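Local coordinates for protein myosin-2 (Saccharomyces cerevisiae, PDB 6IXO) that carries organelles and other cargo along polarized actin cables as a class V myosin heavy chain, this piece being its globular cargo-binding tail domain, at residues 82-85 with 86-90; 269-273 with 274-278; 298-301 with 302-306. All coordinates share one frame; numbering follows the deposited sequence.

How the contacts relate
The three contacts are local and come in series along a tail domain whose regular structure is all helical. Contact 1 belongs to the last turns of helix 71-90, contact 2 to the end of helix 254-273 and the loop after it, and contact 3 to the start of helix 300-309. The centres of contacts 1 and 2 lie about 33 Å apart, on opposite sides of the chain's centre, and those of contacts 2 and 3 about 32 Å apart. With about 56 Å between the centres of contacts 1 and 3, the three sample an elongated cargo-binding domain: the last turns of one helix, the exit from a second and the start of a third.

Contact 1: residues 82-85 with 86-90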
ATOM      1  N   LEU A  82      -4.925 -12.238 -15.911  1.00 36.21           N
ATOM      2  CA  LEU A  82      -5.053 -10.809 -15.548  1.00 35.50           C
ATOM      3  C   LEU A  82      -6.365 -10.538 -14.779  1.00 34.11           C
ATOM      4  O   LEU A  82      -6.372  -9.871 -13.713  1.00 31.63           O
ATOM      5  CB  LEU A  82      -4.983  -9.947 -16.812  1.00 41.75           C
ATOM      6  CG  LEU A  82      -3.616  -9.946 -17.504  1.00 44.28           C
ATOM      7  CD1 LEU A  82      -3.734  -9.556 -18.968  1.00 50.37           C
ATOM      8  CD2 LEU A  82      -2.690  -9.000 -16.808  1.00 41.58           C
ATOM      9  N   THR A  83      -7.460 -11.060 -15.325  1.00 34.80           N
ATOM     10  CA  THR A  83      -8.787 -10.887 -14.749  1.00 41.20           C
ATOM     11  C   THR A  83      -8.830 -11.461 -13.350  1.00 39.50           C
ATOM     12  O   THR A  83      -9.356 -10.834 -12.420  1.00 38.90           O
ATOM     13  CB  THR A  83      -9.884 -11.590 -15.596  1.00 38.67           C
ATOM     14  OG1 THR A  83      -9.891 -11.042 -16.917  1.00 45.29           O
ATOM     15  CG2 THR A  83     -11.265 -11.369 -14.954  1.00 45.18           C
ATOM     16  N   THR A  84      -8.284 -12.667 -13.199  1.00 31.97           N
ATOM     17  CA  THR A  84      -8.405 -13.383 -11.937  1.00 30.12           C
ATOM     18  C   THR A  84      -7.606 -12.688 -10.847  1.00 33.03           C
ATOM     19  O   THR A  84      -8.083 -12.518  -9.711  1.00 37.16           O
ATOM     20  CB  THR A  84      -7.966 -14.872 -12.081  1.00 35.61           C
ATOM     21  OG1 THR A  84      -8.841 -15.524 -13.015  1.00 38.48           O
ATOM     22  CG2 THR A  84      -8.038 -15.593 -10.726  1.00 33.70           C
ATOM     23  N   ILE A  85      -6.397 -12.265 -11.166  1.00 28.46           N
ATOM     24  CA  ILE A  85      -5.591 -11.633 -10.117  1.00 26.99           C
ATOM     25  C   ILE A  85      -6.282 -10.353  -9.661  1.00 32.85           C
ATOM     26  O   ILE A  85      -6.414 -10.106  -8.466  1.00 28.41           O
ATOM     27  CB  ILE A  85      -4.162 -11.296 -10.601  1.00 27.70           C
ATOM     28  CG1 ILE A  85      -3.348 -12.616 -10.759  1.00 29.13           C
ATOM     29  CG2 ILE A  85      -3.497 -10.330  -9.618  1.00 29.33           C
ATOM     30  CD1 ILE A  85      -1.921 -12.425 -11.372  1.00 32.71           C
ATOM     31  N   GLN A  86      -6.734  -9.553 -10.614  1.00 33.75           N
ATOM     32  CA  GLN A  86      -7.355  -8.282 -10.218  1.00 32.74           C
ATOM     33  C   GLN A  86      -8.587  -8.580  -9.364  1.00 32.87           C
ATOM     34  O   GLN A  86      -8.818  -7.942  -8.331  1.00 33.90           O
ATOM     35  CB  GLN A  86      -7.748  -7.456 -11.443  1.00 31.19           C
ATOM     36  CG  GLN A  86      -8.430  -6.116 -11.030  1.00 40.04           C
ATOM     37  CD  GLN A  86      -8.367  -5.028 -12.096  1.00 42.08           C
ATOM     38  OE1 GLN A  86      -7.355  -4.853 -12.798  1.00 47.07           O
ATOM     39  NE2 GLN A  86      -9.432  -4.273 -12.199  1.00 44.94           N
ATOM     40  N   LYS A  87      -9.375  -9.557  -9.804  1.00 31.07           N
ATOM     41  CA  LYS A  87     -10.556  -9.969  -9.052  1.00 39.30           C
ATOM     42  C   LYS A  87     -10.187 -10.437  -7.651  1.00 39.28           C
ATOM     43  O   LYS A  87     -10.861 -10.100  -6.670  1.00 34.83           O
ATOM     44  CB  LYS A  87     -11.318 -11.072  -9.787  1.00 37.92           C
ATOM     45  CG  LYS A  87     -12.551 -11.551  -9.014  1.00 52.54           C
ATOM     46  CD  LYS A  87     -13.453 -12.462  -9.849  1.00 69.72           C
ATOM     47  CE  LYS A  87     -14.773 -12.750  -9.136  1.00 85.06           C
ATOM     48  NZ  LYS A  87     -15.646 -13.691  -9.890  1.00 97.38           N
ATOM     49  N   VAL A  88      -9.119 -11.213  -7.538  1.00 36.14           N
ATOM     50  CA  VAL A  88      -8.696 -11.665  -6.220  1.00 30.89           C
ATOM     51  C   VAL A  88      -8.349 -10.480  -5.321  1.00 30.03           C
ATOM     52  O   VAL A  88      -8.709 -10.450  -4.146  1.00 29.52           O
ATOM     53  CB  VAL A  88      -7.477 -12.638  -6.312  1.00 31.22           C
ATOM     54  CG1 VAL A  88      -6.882 -12.866  -4.941  1.00 28.82           C
ATOM     55  CG2 VAL A  88      -7.963 -14.000  -6.903  1.00 28.18           C
ATOM     56  N   VAL A  89      -7.677  -9.473  -5.869  1.00 24.17           N
ATOM     57  CA  VAL A  89      -7.278  -8.375  -4.988  1.00 22.67           C
ATOM     58  C   VAL A  89      -8.537  -7.543  -4.599  1.00 31.07           C
ATOM     59  O   VAL A  89      -8.638  -7.037  -3.495  1.00 31.93           O
ATOM     60  CB  VAL A  89      -6.246  -7.510  -5.665  1.00 25.09           C
ATOM     61  CG1 VAL A  89      -5.991  -6.233  -4.848  1.00 25.13           C
ATOM     62  CG2 VAL A  89      -4.877  -8.343  -5.861  1.00 24.74           C
ATOM     63  N   THR A  90      -9.514  -7.491  -5.498  1.00 30.28           N
ATOM     64  CA  THR A  90     -10.762  -6.752  -5.269  1.00 29.02           C
ATOM     65  C   THR A  90     -11.567  -7.327  -4.085  1.00 35.71           C
ATOM     66  O   THR A  90     -12.309  -6.616  -3.381  1.00 31.24           O
ATOM     67  CB  THR A  90     -11.573  -6.749  -6.600  1.00 33.66           C
ATOM     68  OG1 THR A  90     -10.850  -5.948  -7.546  1.00 38.74           O
ATOM     69  CG2 THR A  90     -12.966  -6.140  -6.429  1.00 40.57           C
TER
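Thr-84 and Val-88, one helical turn apart, meet through their methyl groups, CG2 of Thr-84 lying 4.1 Å from CG2 of Val-88 as the two short side chains cross obliquely. The same valine methyl also rests against the backbone, with Val-88 CG2 3.2 Å from Thr-84 O. Ile-85 and Val-89 repeat the i to i+4 pattern more loosely, their CG2 atoms 4.5 Å apart. In Ile-85 that branch stands opposite the backbone N, beside the carbonyl carbon, a setting that leaves CG2 beside the next turn.

Behind these pairs run the main-chain bonds of an alpha-helix. Val-88 N donates to Thr-84 O at 2.7 Å, and Val-89 N to Ile-85 O at 3.0 Å; Gln-86 N and Lys-87 N bond in the same way to the carbonyls of Leu-82 and Thr-83. One turn on, Gln-86 O receives two donors, Thr-90 N and the hydroxyl of Thr-90, the latter 3.0 Å from OG1 to O and well above the carbonyl plane. The other two threonines follow suit, Thr-83 OG1 bonding to Ala-79 O and Thr-84 OG1 to Gln-80 O, so all three hydroxyls bond to carbonyls of their own helix.

Helix 71-90 is packed among several others. Ile-85, Val-88 and Val-89 touch Trp-104 of helix 97-124, while Leu-82 and Val-89 reach helix 134-180, where Asn-157 ND2 bonds to Gln-86 OE1. Thr-84 packs against Thr-28 and Leu-32 of helix 20-32.

Contact 2: residues 269-273 with 274-278; sequences EWCKT and HGLTD. With SO4 (sulfate ion), chain B.
Cys-271 O accepts from both His-274 N and Leu-276 N, at 3.2 and 3.1 Å and from opposite faces of its carbonyl plane, the latter a six-to-one bond of the kind that closes helix C-termini, as the chain leaves helix 254-273 and turns through Gly-275, whose positive phi suits a residue without a side chain. The imidazole of His-274 folds back over the indole of Trp-270 in an offset stack, its centroid 3.7 Å from that of the five-membered ring and the planes only 12° apart. Trp-270 NE1 sits over the centre of the imidazole, while His-274 CB covers the six-membered ring in a CH-pi contact.

With CG opposite the carbonyl carbon (chi1 -73°), the histidine also brings ND1 to Trp-270 O, 2.8 Å away and close to the imidazole plane. Thr-273 OG1 bonds to the same oxygen at 3.2 Å from its other face. Beyond the ring pair, Cys-271 SG meets Leu-276 CD1, and Leu-276 continues into Val-230 and Leu-234 of helix 223-247. Trp-270 NE1 bonds to Asn-210 OD1 of helix 202-218, and Tyr-213 meets the imidazole edge-to-face.

At the imidazole edge, His-274 NE2 gives a nearly straight bond (170°) to sulfate O4 at 2.6 Å. With both ring nitrogens donating, His-274 is probably protonated here, its charge likely favoured by the sulfate, an ion probably from the crystallisation liquor.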
ATOM      1  N   GLU A 269       7.268   8.011  16.608  1.00 33.89           N
ATOM      2  CA  GLU A 269       8.473   7.310  17.071  1.00 34.12           C
ATOM      3  C   GLU A 269       8.582   5.955  16.327  1.00 31.74           C
ATOM      4  O   GLU A 269       9.661   5.475  16.049  1.00 36.55           O
ATOM      5  CB  GLU A 269       8.419   7.110  18.584  1.00 36.93           C
ATOM      6  CG  GLU A 269       8.621   8.421  19.353  1.00 33.01           C
ATOM      7  CD  GLU A 269      10.082   8.799  19.381  1.00 42.68           C
ATOM      8  OE1 GLU A 269      10.956   7.879  19.278  1.00 41.15           O
ATOM      9  OE2 GLU A 269      10.374  10.003  19.520  1.00 50.45           O
ATOM     10  N   TRP A 270       7.437   5.363  16.019  1.00 31.78           N
ATOM     11  CA  TRP A 270       7.432   4.148  15.211  1.00 33.96           C
ATOM     12  C   TRP A 270       8.078   4.446  13.837  1.00 36.00           C
ATOM     13  O   TRP A 270       8.918   3.659  13.335  1.00 39.38           O
ATOM     14  CB  TRP A 270       5.996   3.601  15.041  1.00 32.83           C
ATOM     15  CG  TRP A 270       5.963   2.396  14.133  1.00 37.29           C
ATOM     16  CD1 TRP A 270       6.087   1.079  14.496  1.00 38.57           C
ATOM     17  CD2 TRP A 270       5.834   2.412  12.717  1.00 31.41           C
ATOM     18  NE1 TRP A 270       6.035   0.270  13.380  1.00 33.29           N
ATOM     19  CE2 TRP A 270       5.868   1.065  12.276  1.00 31.33           C
ATOM     20  CE3 TRP A 270       5.668   3.433  11.771  1.00 30.29           C
ATOM     21  CZ2 TRP A 270       5.782   0.717  10.923  1.00 30.81           C
ATOM     22  CZ3 TRP A 270       5.562   3.076  10.419  1.00 34.44           C
ATOM     23  CH2 TRP A 270       5.627   1.738  10.021  1.00 33.94           C
ATOM     24  N   CYS A 271       7.686   5.566  13.227  1.00 35.14           N
ATOM     25  CA  CYS A 271       8.239   5.999  11.931  1.00 35.38           C
ATOM     26  C   CYS A 271       9.741   6.086  11.987  1.00 44.92           C
ATOM     27  O   CYS A 271      10.451   5.630  11.079  1.00 41.03           O
ATOM     28  CB  CYS A 271       7.656   7.352  11.526  1.00 32.21           C
ATOM     29  SG  CYS A 271       5.925   7.241  11.055  1.00 37.41           S
ATOM     30  N   LYS A 272      10.237   6.638  13.086  1.00 41.31           N
ATOM     31  CA  LYS A 272      11.661   6.793  13.252  1.00 44.33           C
ATOM     32  C   LYS A 272      12.439   5.475  13.315  1.00 44.40           C
ATOM     33  O   LYS A 272      13.586   5.424  12.918  1.00 48.73           O
ATOM     34  CB  LYS A 272      11.956   7.619  14.528  1.00 47.26           C
ATOM     35  CG  LYS A 272      11.564   9.077  14.413  1.00 49.72           C
ATOM     36  CD  LYS A 272      11.870   9.805  15.716  1.00 59.03           C
ATOM     37  CE  LYS A 272      11.014  11.052  15.897  1.00 65.99           C
ATOM     38  NZ  LYS A 272      11.458  12.262  15.146  1.00 70.57           N
ATOM     39  N   THR A 273      11.848   4.411  13.833  1.00 40.15           N
ATOM     40  CA  THR A 273      12.626   3.191  13.922  1.00 43.07           C
ATOM     41  C   THR A 273      12.335   2.247  12.766  1.00 45.34           C
ATOM     42  O   THR A 273      12.888   1.146  12.711  1.00 47.11           O
ATOM     43  CB  THR A 273      12.360   2.463  15.221  1.00 47.01           C
ATOM     44  OG1 THR A 273      10.947   2.410  15.446  1.00 46.68           O
ATOM     45  CG2 THR A 273      13.030   3.211  16.334  1.00 49.34           C
ATOM     46  N   HIS A 274      11.478   2.678  11.848  1.00 40.59           N
ATOM     47  CA  HIS A 274      11.060   1.799  10.751  1.00 44.88           C
ATOM     48  C   HIS A 274      11.348   2.390   9.399  1.00 49.97           C
ATOM     49  O   HIS A 274      10.626   2.147   8.442  1.00 50.24           O
ATOM     50  CB  HIS A 274       9.573   1.460  10.894  1.00 36.46           C
ATOM     51  CG  HIS A 274       9.328   0.505  12.006  1.00 42.87           C
ATOM     52  ND1 HIS A 274       9.243   0.906  13.322  1.00 38.92           N
ATOM     53  CD2 HIS A 274       9.313  -0.849  12.018  1.00 45.58           C
ATOM     54  CE1 HIS A 274       9.128  -0.164  14.097  1.00 42.55           C
ATOM     55  NE2 HIS A 274       9.160  -1.240  13.327  1.00 45.06           N
ATOM     56  N   GLY A 275      12.413   3.172   9.325  1.00 49.79           N
ATOM     57  CA  GLY A 275      12.932   3.566   8.028  1.00 59.03           C
ATOM     58  C   GLY A 275      12.436   4.884   7.469  1.00 61.84           C
ATOM     59  O   GLY A 275      12.902   5.334   6.429  1.00 67.64           O
ATOM     60  N   LEU A 276      11.492   5.523   8.135  1.00 48.59           N
ATOM     61  CA  LEU A 276      11.013   6.779   7.601  1.00 52.56           C
ATOM     62  C   LEU A 276      11.733   7.942   8.251  1.00 60.88           C
ATOM     63  O   LEU A 276      12.034   7.908   9.432  1.00 62.39           O
ATOM     64  CB  LEU A 276       9.514   6.916   7.816  1.00 48.28           C
ATOM     65  CG  LEU A 276       8.586   5.833   7.278  1.00 53.84           C
ATOM     66  CD1 LEU A 276       7.226   6.411   7.351  1.00 58.59           C
ATOM     67  CD2 LEU A 276       8.919   5.475   5.850  1.00 56.38           C
ATOM     68  N   THR A 277      11.990   8.988   7.486  1.00 64.20           N
ATOM     69  CA  THR A 277      12.567  10.191   8.061  1.00 67.25           C
ATOM     70  C   THR A 277      11.584  11.344   7.903  1.00 67.72           C
ATOM     71  O   THR A 277      11.809  12.443   8.407  1.00 83.02           O
ATOM     72  CB  THR A 277      13.911  10.541   7.403  1.00 70.72           C
ATOM     73  OG1 THR A 277      13.793  10.376   5.984  1.00 71.89           O
ATOM     74  CG2 THR A 277      15.012   9.621   7.923  1.00 68.93           C
ATOM     75  N   ASP A 278      10.479  11.076   7.218  1.00 56.03           N
ATOM     76  CA  ASP A 278       9.489  12.114   6.929  1.00 61.55           C
ATOM     77  C   ASP A 278       8.148  11.879   7.629  1.00 53.35           C
ATOM     78  O   ASP A 278       7.146  12.555   7.336  1.00 58.11           O
ATOM     79  CB  ASP A 278       9.277  12.215   5.419  1.00 75.73           C
ATOM     80  CG  ASP A 278       9.398  10.870   4.727  1.00 85.76           C
ATOM     81  OD1 ASP A 278       9.953  10.833   3.610  1.00 95.53           O
ATOM     82  OD2 ASP A 278       8.947   9.854   5.299  1.00 81.06           O
TER
HETATM   83  S   SO4 B1601       9.235  -4.086  15.483  1.00141.08           S
HETATM   84  O1  SO4 B1601       8.930  -2.932  16.323  1.00143.34           O
HETATM   85  O2  SO4 B1601       8.220  -5.120  15.674  1.00141.66           O
HETATM   86  O3  SO4 B1601      10.551  -4.608  15.838  1.00144.01           O
HETATM   87  O4  SO4 B1601       9.242  -3.680  14.083  1.00138.92           O

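Contact 3: residues 298-301 with 302-306; sequences YTIE and DIDIL
The first torsions of Thr-299 and Asp-302 bring their polar ends together: Thr-299 OG1 stands between its own backbone N and carbonyl carbon (chi1 75°), and CG of Asp-302 stands anti to that residue's carbonyl carbon (chi1 -77°), which sets the carboxylate beside the residues preceding the helix. The threonine oxygen thereby accepts from Asp-302 N at 3.0 Å. In return Asp-302 OD2 accepts from Thr-299 N at 3.1 Å, met from 47° above the carboxylate plane. A second amide, Tyr-298 N, reaches OD2 at 3.0 Å through the lone pair that faces away from OD1.

This exchange is a capping box, with Thr-299 as the N-cap of helix 300-309 in the DIL region of the tail. Regular bonding then takes over, Ile-303 N donating to Thr-299 O and Asp-304 N to Ile-300 O. Arg-296 NE adds a salt bridge to Asp-302 OD2, drawing the residues ahead of the helix to the same carboxylate. Replacing Asp-302 by an alanine would probably leave the amides of Tyr-298 and Thr-299 without their acceptor and Arg-296 without this salt-bridge partner.

Further along, Ile-305 CD1 lies 3.9 Å from Glu-301 CG as the two side chains pass at a slant. Ile-300 CG2 and Asp-304 OD2 are likewise 3.9 Å apart, their side chains running alongside in one direction; Asp-304 OD1 bonds to Tyr-341 OH of helix 336-350, which Ile-300 and Ile-303 also touch.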
ATOM      1  N   TYR A 298      -2.306  33.217  26.348  1.00 44.68           N
ATOM      2  CA  TYR A 298      -2.805  34.310  27.189  1.00 49.82           C
ATOM      3  C   TYR A 298      -2.367  35.709  26.770  1.00 53.96           C
ATOM      4  O   TYR A 298      -3.064  36.676  27.043  1.00 52.83           O
ATOM      5  CB  TYR A 298      -2.408  34.040  28.638  1.00 60.83           C
ATOM      6  CG  TYR A 298      -3.170  32.855  29.195  1.00 72.91           C
ATOM      7  CD1 TYR A 298      -4.527  32.676  28.910  1.00 74.23           C
ATOM      8  CD2 TYR A 298      -2.538  31.890  29.963  1.00 79.35           C
ATOM      9  CE1 TYR A 298      -5.228  31.579  29.404  1.00 70.56           C
ATOM     10  CE2 TYR A 298      -3.230  30.790  30.439  1.00 75.42           C
ATOM     11  CZ  TYR A 298      -4.566  30.645  30.172  1.00 70.57           C
ATOM     12  OH  TYR A 298      -5.222  29.553  30.680  1.00 69.03           O
ATOM     13  N   THR A 299      -1.227  35.822  26.101  1.00 55.63           N
ATOM     14  CA  THR A 299      -0.762  37.119  25.635  1.00 56.23           C
ATOM     15  C   THR A 299      -0.685  37.172  24.107  1.00 60.18           C
ATOM     16  O   THR A 299      -0.630  36.132  23.427  1.00 49.99           O
ATOM     17  CB  THR A 299       0.623  37.453  26.195  1.00 61.13           C
ATOM     18  OG1 THR A 299       1.612  36.679  25.500  1.00 62.55           O
ATOM     19  CG2 THR A 299       0.691  37.155  27.697  1.00 53.83           C
ATOM     20  N   ILE A 300      -0.692  38.390  23.580  1.00 59.83           N
ATOM     21  CA  ILE A 300      -0.455  38.620  22.163  1.00 63.81           C
ATOM     22  C   ILE A 300       0.780  37.873  21.663  1.00 65.18           C
ATOM     23  O   ILE A 300       0.737  37.149  20.653  1.00 63.94           O
ATOM     24  CB  ILE A 300      -0.282  40.126  21.886  1.00 66.81           C
ATOM     25  CG1 ILE A 300      -1.610  40.858  22.101  1.00 65.65           C
ATOM     26  CG2 ILE A 300       0.269  40.359  20.479  1.00 70.18           C
ATOM     27  CD1 ILE A 300      -2.743  40.332  21.250  1.00 57.18           C
ATOM     28  N   GLU A 301       1.880  38.023  22.386  1.00 66.03           N
ATOM     29  CA  GLU A 301       3.106  37.343  21.996  1.00 67.34           C
ATOM     30  C   GLU A 301       2.948  35.821  21.982  1.00 62.88           C
ATOM     31  O   GLU A 301       3.529  35.137  21.120  1.00 55.41           O
ATOM     32  CB  GLU A 301       4.250  37.732  22.919  1.00 73.82           C
ATOM     33  CG  GLU A 301       5.587  37.306  22.365  1.00 82.17           C
ATOM     34  CD  GLU A 301       6.692  37.437  23.375  1.00 92.85           C
ATOM     35  OE1 GLU A 301       6.417  37.929  24.491  1.00 97.46           O
ATOM     36  OE2 GLU A 301       7.833  37.046  23.053  1.00 96.55           O
ATOM     37  N   ASP A 302       2.177  35.294  22.932  1.00 46.54           N
ATOM     38  CA  ASP A 302       1.852  33.865  22.942  1.00 51.00           C
ATOM     39  C   ASP A 302       1.265  33.454  21.601  1.00 53.62           C
ATOM     40  O   ASP A 302       1.583  32.386  21.040  1.00 50.12           O
ATOM     41  CB  ASP A 302       0.845  33.527  24.049  1.00 51.96           C
ATOM     42  CG  ASP A 302       1.470  33.467  25.439  1.00 55.39           C
ATOM     43  OD1 ASP A 302       2.710  33.390  25.560  1.00 57.99           O
ATOM     44  OD2 ASP A 302       0.694  33.474  26.417  1.00 50.04           O
ATOM     45  N   ILE A 303       0.380  34.299  21.097  1.00 53.48           N
ATOM     46  CA  ILE A 303      -0.299  33.975  19.854  1.00 54.38           C
ATOM     47  C   ILE A 303       0.676  34.117  18.685  1.00 55.75           C
ATOM     48  O   ILE A 303       0.668  33.288  17.787  1.00 55.03           O
ATOM     49  CB  ILE A 303      -1.562  34.849  19.666  1.00 59.02           C
ATOM     50  CG1 ILE A 303      -2.587  34.522  20.768  1.00 44.00           C
ATOM     51  CG2 ILE A 303      -2.185  34.617  18.313  1.00 55.59           C
ATOM     52  CD1 ILE A 303      -2.962  33.013  20.852  1.00 43.59           C
ATOM     53  N   ASP A 304       1.543  35.126  18.702  1.00 56.60           N
ATOM     54  CA  ASP A 304       2.524  35.249  17.627  1.00 57.51           C
ATOM     55  C   ASP A 304       3.479  34.057  17.630  1.00 57.97           C
ATOM     56  O   ASP A 304       3.863  33.562  16.568  1.00 62.38           O
ATOM     57  CB  ASP A 304       3.313  36.559  17.722  1.00 59.33           C
ATOM     58  CG  ASP A 304       2.452  37.787  17.451  1.00 67.33           C
ATOM     59  OD1 ASP A 304       1.442  37.653  16.727  1.00 71.53           O
ATOM     60  OD2 ASP A 304       2.784  38.881  17.962  1.00 70.85           O
ATOM     61  N   ILE A 305       3.849  33.580  18.815  1.00 54.31           N
ATOM     62  CA  ILE A 305       4.727  32.414  18.911  1.00 53.91           C
ATOM     63  C   ILE A 305       4.010  31.135  18.427  1.00 53.20           C
ATOM     64  O   ILE A 305       4.584  30.317  17.697  1.00 55.82           O
ATOM     65  CB  ILE A 305       5.236  32.222  20.356  1.00 54.07           C
ATOM     66  CG1 ILE A 305       6.138  33.389  20.761  1.00 60.15           C
ATOM     67  CG2 ILE A 305       5.999  30.914  20.505  1.00 51.28           C
ATOM     68  CD1 ILE A 305       6.324  33.516  22.270  1.00 60.45           C
ATOM     69  N   LEU A 306       2.758  30.983  18.846  1.00 41.23           N
ATOM     70  CA  LEU A 306       1.928  29.851  18.460  1.00 42.50           C
ATOM     71  C   LEU A 306       1.811  29.763  16.932  1.00 46.43           C
ATOM     72  O   LEU A 306       1.836  28.679  16.348  1.00 47.85           O
ATOM     73  CB  LEU A 306       0.548  29.978  19.106  1.00 45.69           C
ATOM     74  CG  LEU A 306      -0.530  28.988  18.674  1.00 50.94           C
ATOM     75  CD1 LEU A 306      -0.163  27.600  19.170  1.00 48.92           C
ATOM     76  CD2 LEU A 306      -1.880  29.408  19.228  1.00 53.88           C
TER